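Local coordinates for dehydroquinate synthase (Thermus thermophilus, PDB 1UJN), which probably converts 3-deoxy-D-arabino-heptulosonate 7-phosphate to 3-dehydroquinate with release of phosphate, using NAD and a zinc or cobalt ion, at residues A[169-173]-A[246-252]; A[118-123]-A[156-162]; A[176-180]-A[226-231]. One frame throughout, in Å; residues are numbered along the deposited sequence.

Contact 1: residues A[169-173]-A[246-252]; sequences EGLVE and PHGMAVA
Glu169 sets CG opposite its own carbonyl carbon (chi1 -82°) and then runs out extended, which carries its carboxylate across to the first turn of helix 247-252, where Pro246 holds the N-cap position. Two helices of the C-terminal, mainly helical half of the dehydroquinate synthase fold meet here, their axes 8.2 Å apart and inclined at 44°. Glu169 OE2 accepts from Gly248 N at 3.0 Å, met on the anti side and 25° out of the carboxylate plane. The negative group thus sits at the amino end of a helix, whose dipole would probably favour it. Pro246 CB lies against both carboxylate oxygens. Gly248 fits because it has no side chain: a CB there would collide with Glu169 CB. One turn on, Val172 and Val251 slide past each other in opposite directions, with CG1 to CG1 at 3.8 Å, while Ala252 CB touches the same Val172 methyl. Glu173 and His247 are predicted zinc ligands; the point between them is modelled as a water, unusually close to His247 NE2, so its identity is doubtful. Glu173 OE2 has a salt bridge to Lys176, and His247 ND1 is hydrogen-bonded to Glu238. Glu173 OE1 comes up to the edge of the His247 ring, near its plane and 3.7 Å from CD2, with carboxylate and imidazole planes well tilted against each other, while Val251 CG2 lies over one face, offset toward the rim.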
# COMPACT_ATOMS: atom_id res chain seq x y z
N GLU A 169 10.10 -13.06 25.39
CA GLU A 169 8.85 -12.98 24.62
C GLU A 169 9.04 -13.59 23.25
O GLU A 169 8.18 -14.31 22.75
CB GLU A 169 8.41 -11.53 24.44
CG GLU A 169 7.67 -10.94 25.59
CD GLU A 169 7.05 -9.62 25.20
OE1 GLU A 169 7.47 -8.59 25.77
OE2 GLU A 169 6.16 -9.61 24.32
N GLY A 170 10.17 -13.27 22.62
CA GLY A 170 10.46 -13.79 21.30
C GLY A 170 10.66 -15.30 21.30
O GLY A 170 10.30 -15.98 20.33
N LEU A 171 11.22 -15.83 22.38
CA LEU A 171 11.44 -17.26 22.45
C LEU A 171 10.11 -18.01 22.52
O LEU A 171 10.04 -19.18 22.17
CB LEU A 171 12.32 -17.61 23.65
CG LEU A 171 13.69 -16.92 23.65
CD1 LEU A 171 14.61 -17.61 24.64
CD2 LEU A 171 14.29 -16.98 22.26
N VAL A 172 9.06 -17.33 22.97
CA VAL A 172 7.74 -17.95 23.06
C VAL A 172 7.23 -18.24 21.65
O VAL A 172 6.67 -19.30 21.38
CB VAL A 172 6.72 -17.03 23.78
CG1 VAL A 172 5.30 -17.60 23.63
CG2 VAL A 172 7.08 -16.91 25.25
N GLU A 173 7.44 -17.28 20.75
CA GLU A 173 7.02 -17.42 19.36
C GLU A 173 7.76 -18.58 18.70
O GLU A 173 7.19 -19.30 17.88
CB GLU A 173 7.30 -16.12 18.60
CG GLU A 173 6.19 -15.71 17.65
CD GLU A 173 4.92 -15.28 18.37
OE1 GLU A 173 4.74 -14.07 18.61
OE2 GLU A 173 4.10 -16.16 18.71
N PRO A 246 2.08 -7.90 27.56
CA PRO A 246 2.89 -8.02 26.34
C PRO A 246 2.42 -9.16 25.44
O PRO A 246 2.01 -10.22 25.92
CB PRO A 246 4.30 -8.25 26.88
CG PRO A 246 4.28 -7.56 28.22
CD PRO A 246 2.93 -7.97 28.76
N HIS A 247 2.50 -8.96 24.13
CA HIS A 247 2.07 -9.96 23.16
C HIS A 247 2.60 -11.37 23.41
O HIS A 247 1.84 -12.34 23.41
CB HIS A 247 2.45 -9.54 21.75
CG HIS A 247 1.98 -10.48 20.69
ND1 HIS A 247 0.65 -10.62 20.35
CD2 HIS A 247 2.66 -11.35 19.91
CE1 HIS A 247 0.53 -11.54 19.41
NE2 HIS A 247 1.74 -12.00 19.12
N GLY A 248 3.91 -11.48 23.61
CA GLY A 248 4.52 -12.79 23.84
C GLY A 248 3.99 -13.49 25.07
O GLY A 248 3.85 -14.72 25.10
N MET A 249 3.68 -12.71 26.11
CA MET A 249 3.16 -13.28 27.34
C MET A 249 1.76 -13.80 27.08
O MET A 249 1.39 -14.88 27.54
CB MET A 249 3.16 -12.23 28.44
CG MET A 249 4.54 -11.68 28.77
SD MET A 249 5.71 -12.97 29.26
CE MET A 249 7.12 -11.97 29.83
N ALA A 250 0.98 -13.03 26.33
CA ALA A 250 -0.39 -13.42 26.00
C ALA A 250 -0.38 -14.72 25.20
O ALA A 250 -1.22 -15.59 25.41
CB ALA A 250 -1.06 -12.32 25.20
N VAL A 251 0.57 -14.84 24.28
CA VAL A 251 0.68 -16.05 23.48
C VAL A 251 0.97 -17.25 24.37
O VAL A 251 0.38 -18.31 24.19
CB VAL A 251 1.80 -15.92 22.42
CG1 VAL A 251 2.04 -17.27 21.75
CG2 VAL A 251 1.41 -14.87 21.38
N ALA A 252 1.88 -17.08 25.32
CA ALA A 252 2.23 -18.17 26.23
C ALA A 252 0.98 -18.67 26.95
O ALA A 252 0.77 -19.88 27.08
CB ALA A 252 3.27 -17.70 27.24
O HOH W 1 2.38 -13.69 17.53

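Contact 2: residues A[118-123]-A[156-162]; sequences TTTLAI and LRALKTL
Water 2 is the polar link between Thr118 and Ala158: it donates to both backbone oxygens, at 2.7 Å to Ala158 O and 2.8 Å to Thr118 O, and no direct hydrogen bond joins the two segments. Apolar contacts do the rest. Leu159 sends CD2 over the backbone where the chain turns into helix 120-126, 3.7 Å from Thr119 C, while its other methyl, CD1, meets Ile123 CD1 tip to tip at 4.0 Å. Leu162, with CG opposite the backbone N (chi1 -168°), lays both methyls against Thr119: CD2 lies 3.8 Å from Thr119 CA and CD1 is against Thr119 CG2. Thr119 is the N-cap of the helix, its OG1 accepting from Ala122 N at 3.0 Å and 151°. A valine at Thr119 would probably leave Ala122 N without its capping acceptor and fray the first turn of the helix. Thr118 and Thr119 are predicted NAD-binding residues, consistent with a dinucleotide site at the carboxyl end of a parallel strand. That strand, 112-117, lies beside strand 151-155 in the mixed sheet of the N-terminal, Rossmann-like domain, so the contact joins the chain leaving two neighbouring strands. Helix 199-216 packs on Ile123, Leu156 and Leu159 through Val207 and Leu203, and helix 164-181 takes the Thr120 hydroxyl in a bond to Phe167 O.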
# COMPACT_ATOMS: atom_id res chain seq x y z
N THR A 118 16.17 -5.96 16.07
CA THR A 118 16.96 -5.89 17.29
C THR A 118 16.26 -6.52 18.50
O THR A 118 16.63 -6.26 19.65
CB THR A 118 17.32 -4.42 17.62
OG1 THR A 118 16.13 -3.64 17.71
CG2 THR A 118 18.21 -3.85 16.52
N THR A 119 15.24 -7.33 18.25
CA THR A 119 14.53 -8.03 19.32
C THR A 119 14.33 -9.46 18.84
O THR A 119 14.37 -9.72 17.63
CB THR A 119 13.14 -7.42 19.62
OG1 THR A 119 12.26 -7.66 18.51
CG2 THR A 119 13.24 -5.92 19.88
N THR A 120 14.11 -10.39 19.76
CA THR A 120 13.91 -11.78 19.34
C THR A 120 12.58 -11.92 18.61
O THR A 120 12.47 -12.65 17.62
CB THR A 120 13.94 -12.74 20.55
OG1 THR A 120 13.15 -12.20 21.62
CG2 THR A 120 15.37 -12.94 21.02
N LEU A 121 11.56 -11.22 19.08
CA LEU A 121 10.25 -11.29 18.44
C LEU A 121 10.34 -10.81 17.00
O LEU A 121 9.72 -11.38 16.11
CB LEU A 121 9.23 -10.44 19.22
CG LEU A 121 7.79 -10.42 18.69
CD1 LEU A 121 7.24 -11.84 18.59
CD2 LEU A 121 6.92 -9.57 19.62
N ALA A 122 11.13 -9.76 16.75
CA ALA A 122 11.27 -9.24 15.39
C ALA A 122 12.02 -10.24 14.51
O ALA A 122 11.71 -10.38 13.33
CB ALA A 122 11.98 -7.90 15.41
N ILE A 123 13.00 -10.92 15.09
CA ILE A 123 13.77 -11.90 14.34
C ILE A 123 12.92 -13.13 13.99
O ILE A 123 12.85 -13.54 12.84
CB ILE A 123 15.01 -12.38 15.14
CG1 ILE A 123 15.98 -11.22 15.35
CG2 ILE A 123 15.71 -13.53 14.40
CD1 ILE A 123 17.21 -11.58 16.19
N LEU A 156 23.14 -10.40 16.22
CA LEU A 156 22.94 -10.91 17.57
C LEU A 156 23.60 -10.04 18.65
O LEU A 156 23.14 -9.99 19.78
CB LEU A 156 23.43 -12.36 17.66
CG LEU A 156 22.71 -13.29 16.67
CD1 LEU A 156 23.24 -14.71 16.80
CD2 LEU A 156 21.21 -13.26 16.95
N ARG A 157 24.68 -9.34 18.30
CA ARG A 157 25.32 -8.49 19.29
C ARG A 157 24.36 -7.41 19.77
O ARG A 157 24.52 -6.84 20.84
CB ARG A 157 26.55 -7.85 18.64
CG ARG A 157 27.33 -6.98 19.62
CD ARG A 157 28.70 -6.57 19.07
NE ARG A 157 28.59 -6.17 17.66
CZ ARG A 157 28.29 -4.88 17.41
NH1 ARG A 157 28.12 -4.03 18.41
NH2 ARG A 157 28.18 -4.46 16.14
N ALA A 158 23.31 -7.16 19.00
CA ALA A 158 22.31 -6.17 19.38
C ALA A 158 21.32 -6.67 20.43
O ALA A 158 20.70 -5.87 21.13
CB ALA A 158 21.56 -5.69 18.14
N LEU A 159 21.17 -7.99 20.56
CA LEU A 159 20.24 -8.57 21.52
C LEU A 159 20.72 -8.53 22.97
O LEU A 159 19.95 -8.77 23.90
CB LEU A 159 19.94 -10.02 21.16
CG LEU A 159 19.26 -10.32 19.83
CD1 LEU A 159 19.17 -11.83 19.64
CD2 LEU A 159 17.88 -9.69 19.81
N LYS A 160 22.00 -8.24 23.16
CA LYS A 160 22.57 -8.22 24.50
C LYS A 160 22.05 -7.11 25.42
O LYS A 160 22.04 -7.26 26.64
CB LYS A 160 24.10 -8.18 24.39
CG LYS A 160 24.65 -9.41 23.68
CD LYS A 160 26.16 -9.38 23.52
CE LYS A 160 26.60 -10.39 22.47
NZ LYS A 160 27.97 -10.10 21.93
N THR A 161 21.61 -6.00 24.83
CA THR A 161 21.09 -4.90 25.63
C THR A 161 19.58 -5.02 25.82
O THR A 161 18.95 -4.18 26.46
CB THR A 161 21.38 -3.55 24.97
OG1 THR A 161 20.75 -2.50 25.72
CG2 THR A 161 20.86 -3.53 23.54
N LEU A 162 19.01 -6.07 25.26
CA LEU A 162 17.57 -6.31 25.34
C LEU A 162 17.12 -6.78 26.72
O LEU A 162 17.72 -7.68 27.30
CB LEU A 162 17.19 -7.35 24.28
CG LEU A 162 15.71 -7.58 23.96
CD1 LEU A 162 15.10 -6.30 23.41
CD2 LEU A 162 15.59 -8.72 22.95
O HOH W 2 18.18 -4.83 21.45

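Contact 3: residues A[176-180]-A[226-231]; sequences KHGLI and LLNLGH
Ile180 is the main bump: its CD1 pushes into the hollow formed by the short 3-10 turn at Leu226 and Leu227, lying 3.6 Å from Leu227 CA and close against Leu226 O. Its branches divide the work. CG2 rests on Leu226 CB at 3.9 Å, where the two side chains cross at a slant; CD1 also reaches Leu227 CD2, and CG1 lies beside a methyl of Leu229. In return Leu229, whose CG stands opposite its backbone N (chi1 175°), drives CD2 between Leu179 and Ile180, 3.9 Å from Leu179 CB and running past Ile180 in the opposite direction. Each side thus offers one branched residue to a recess in the other, with Leu227 CD2 filling in obliquely beside the His177 ring.

At the other end Lys176 lies along the loop, its CG on Leu229 CB and its CD on Leu229 O. The chain bends at chi3 (67°), turning NZ to Leu227 O, where it donates at 2.9 Å in the carbonyl plane, with a C=O...N angle of 146°. Lys176 NZ also forms a salt bridge to Glu173, a predicted zinc ligand, and comes within 3.3 Å of His231 CE1, on another one. The lysine may therefore help to position the metal site as a second-shell residue. His231 is steadied by its own segment: ND1 donates to Leu229 O at 3.0 Å, with the acceptor in the ring plane but the N-H meeting the carbonyl from above. Gly230, at the N-cap of helix 231-240, makes the turn with positive phi. Around this packing, helix 247-264 covers Leu229 through Leu255 and Ala258, while the hairpin of strands 311-314 and 319-323 covers Leu226 and Leu229 through Val312 and Leu320.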
# COMPACT_ATOMS: atom_id res chain seq x y z
N LYS A 176 6.27 -21.71 19.82
CA LYS A 176 5.03 -21.91 19.07
C LYS A 176 5.33 -22.61 17.74
O LYS A 176 4.62 -23.54 17.35
CB LYS A 176 4.36 -20.57 18.82
CG LYS A 176 2.99 -20.66 18.17
CD LYS A 176 2.50 -19.28 17.74
CE LYS A 176 3.37 -18.72 16.61
NZ LYS A 176 2.86 -17.42 16.10
N HIS A 177 6.37 -22.15 17.04
CA HIS A 177 6.76 -22.77 15.77
C HIS A 177 7.12 -24.23 16.01
O HIS A 177 6.89 -25.09 15.15
CB HIS A 177 7.97 -22.06 15.15
CG HIS A 177 7.71 -20.65 14.73
ND1 HIS A 177 8.72 -19.78 14.37
CD2 HIS A 177 6.56 -19.95 14.64
CE1 HIS A 177 8.20 -18.61 14.06
NE2 HIS A 177 6.89 -18.68 14.22
N GLY A 178 7.70 -24.50 17.17
CA GLY A 178 8.08 -25.86 17.52
C GLY A 178 6.87 -26.77 17.56
O GLY A 178 6.89 -27.89 17.03
N LEU A 179 5.80 -26.29 18.19
CA LEU A 179 4.57 -27.06 18.28
C LEU A 179 3.92 -27.22 16.91
O LEU A 179 3.37 -28.27 16.59
CB LEU A 179 3.59 -26.36 19.23
CG LEU A 179 3.99 -26.28 20.70
CD1 LEU A 179 2.96 -25.48 21.47
CD2 LEU A 179 4.12 -27.69 21.28
N ILE A 180 4.00 -26.18 16.09
CA ILE A 180 3.42 -26.20 14.75
C ILE A 180 4.14 -27.17 13.81
O ILE A 180 3.51 -27.96 13.11
CB ILE A 180 3.42 -24.80 14.12
CG1 ILE A 180 2.50 -23.87 14.92
CG2 ILE A 180 2.95 -24.87 12.68
CD1 ILE A 180 2.51 -22.43 14.43
N LEU A 226 -2.03 -22.03 11.05
CA LEU A 226 -1.61 -22.70 12.27
C LEU A 226 -0.73 -21.75 13.09
O LEU A 226 -0.52 -21.95 14.28
CB LEU A 226 -0.81 -23.97 11.93
CG LEU A 226 -1.54 -25.04 11.10
CD1 LEU A 226 -0.56 -26.16 10.78
CD2 LEU A 226 -2.74 -25.58 11.86
N LEU A 227 -0.22 -20.71 12.43
CA LEU A 227 0.62 -19.72 13.09
C LEU A 227 -0.20 -18.96 14.13
O LEU A 227 0.35 -18.26 14.98
CB LEU A 227 1.20 -18.75 12.06
CG LEU A 227 2.14 -19.35 11.01
CD1 LEU A 227 2.39 -18.35 9.90
CD2 LEU A 227 3.45 -19.77 11.66
N ASN A 228 -1.52 -19.10 14.05
CA ASN A 228 -2.40 -18.42 15.00
C ASN A 228 -2.62 -19.25 16.26
O ASN A 228 -3.52 -18.97 17.04
CB ASN A 228 -3.74 -18.10 14.34
CG ASN A 228 -3.60 -17.06 13.24
OD1 ASN A 228 -3.04 -15.99 13.45
ND2 ASN A 228 -4.13 -17.38 12.05
N LEU A 229 -1.79 -20.28 16.44
CA LEU A 229 -1.89 -21.13 17.62
C LEU A 229 -1.72 -20.29 18.88
O LEU A 229 -0.74 -19.56 19.02
CB LEU A 229 -0.80 -22.21 17.57
CG LEU A 229 -0.66 -23.16 18.77
CD1 LEU A 229 -1.92 -24.01 18.93
CD2 LEU A 229 0.56 -24.04 18.56
N GLY A 230 -2.69 -20.39 19.79
CA GLY A 230 -2.63 -19.64 21.04
C GLY A 230 -3.00 -18.16 20.92
O GLY A 230 -3.00 -17.44 21.93
N HIS A 231 -3.33 -17.71 19.72
CA HIS A 231 -3.66 -16.31 19.50
C HIS A 231 -5.12 -15.92 19.72
O HIS A 231 -5.42 -14.74 19.91
CB HIS A 231 -3.24 -15.88 18.09
CG HIS A 231 -1.76 -15.67 17.95
ND1 HIS A 231 -0.84 -16.67 18.16
CD2 HIS A 231 -1.05 -14.56 17.60
CE1 HIS A 231 0.38 -16.19 17.95
NE2 HIS A 231 0.28 -14.92 17.61

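In the fold
From the N terminus the chain first closes contact 2, where the residues following strand 112-117 meet those following strand 151-155 across an interval that includes the hairpin 131-136 and 144-146. It then enters helix 164-181, which serves both remaining contacts. Contact 1 takes an earlier part of that helix and closes a long, strand-free loop onto helix 247-264; contact 3 uses a later part and closes within this loop. Contacts 1 and 3 touch where His231 and His247 meet, bringing together the predicted metal ligands. Contact 2 touches contact 1 through Thr120 and Leu121 against Gly170 and Glu173, joining the nucleotide-binding domain to the helical one.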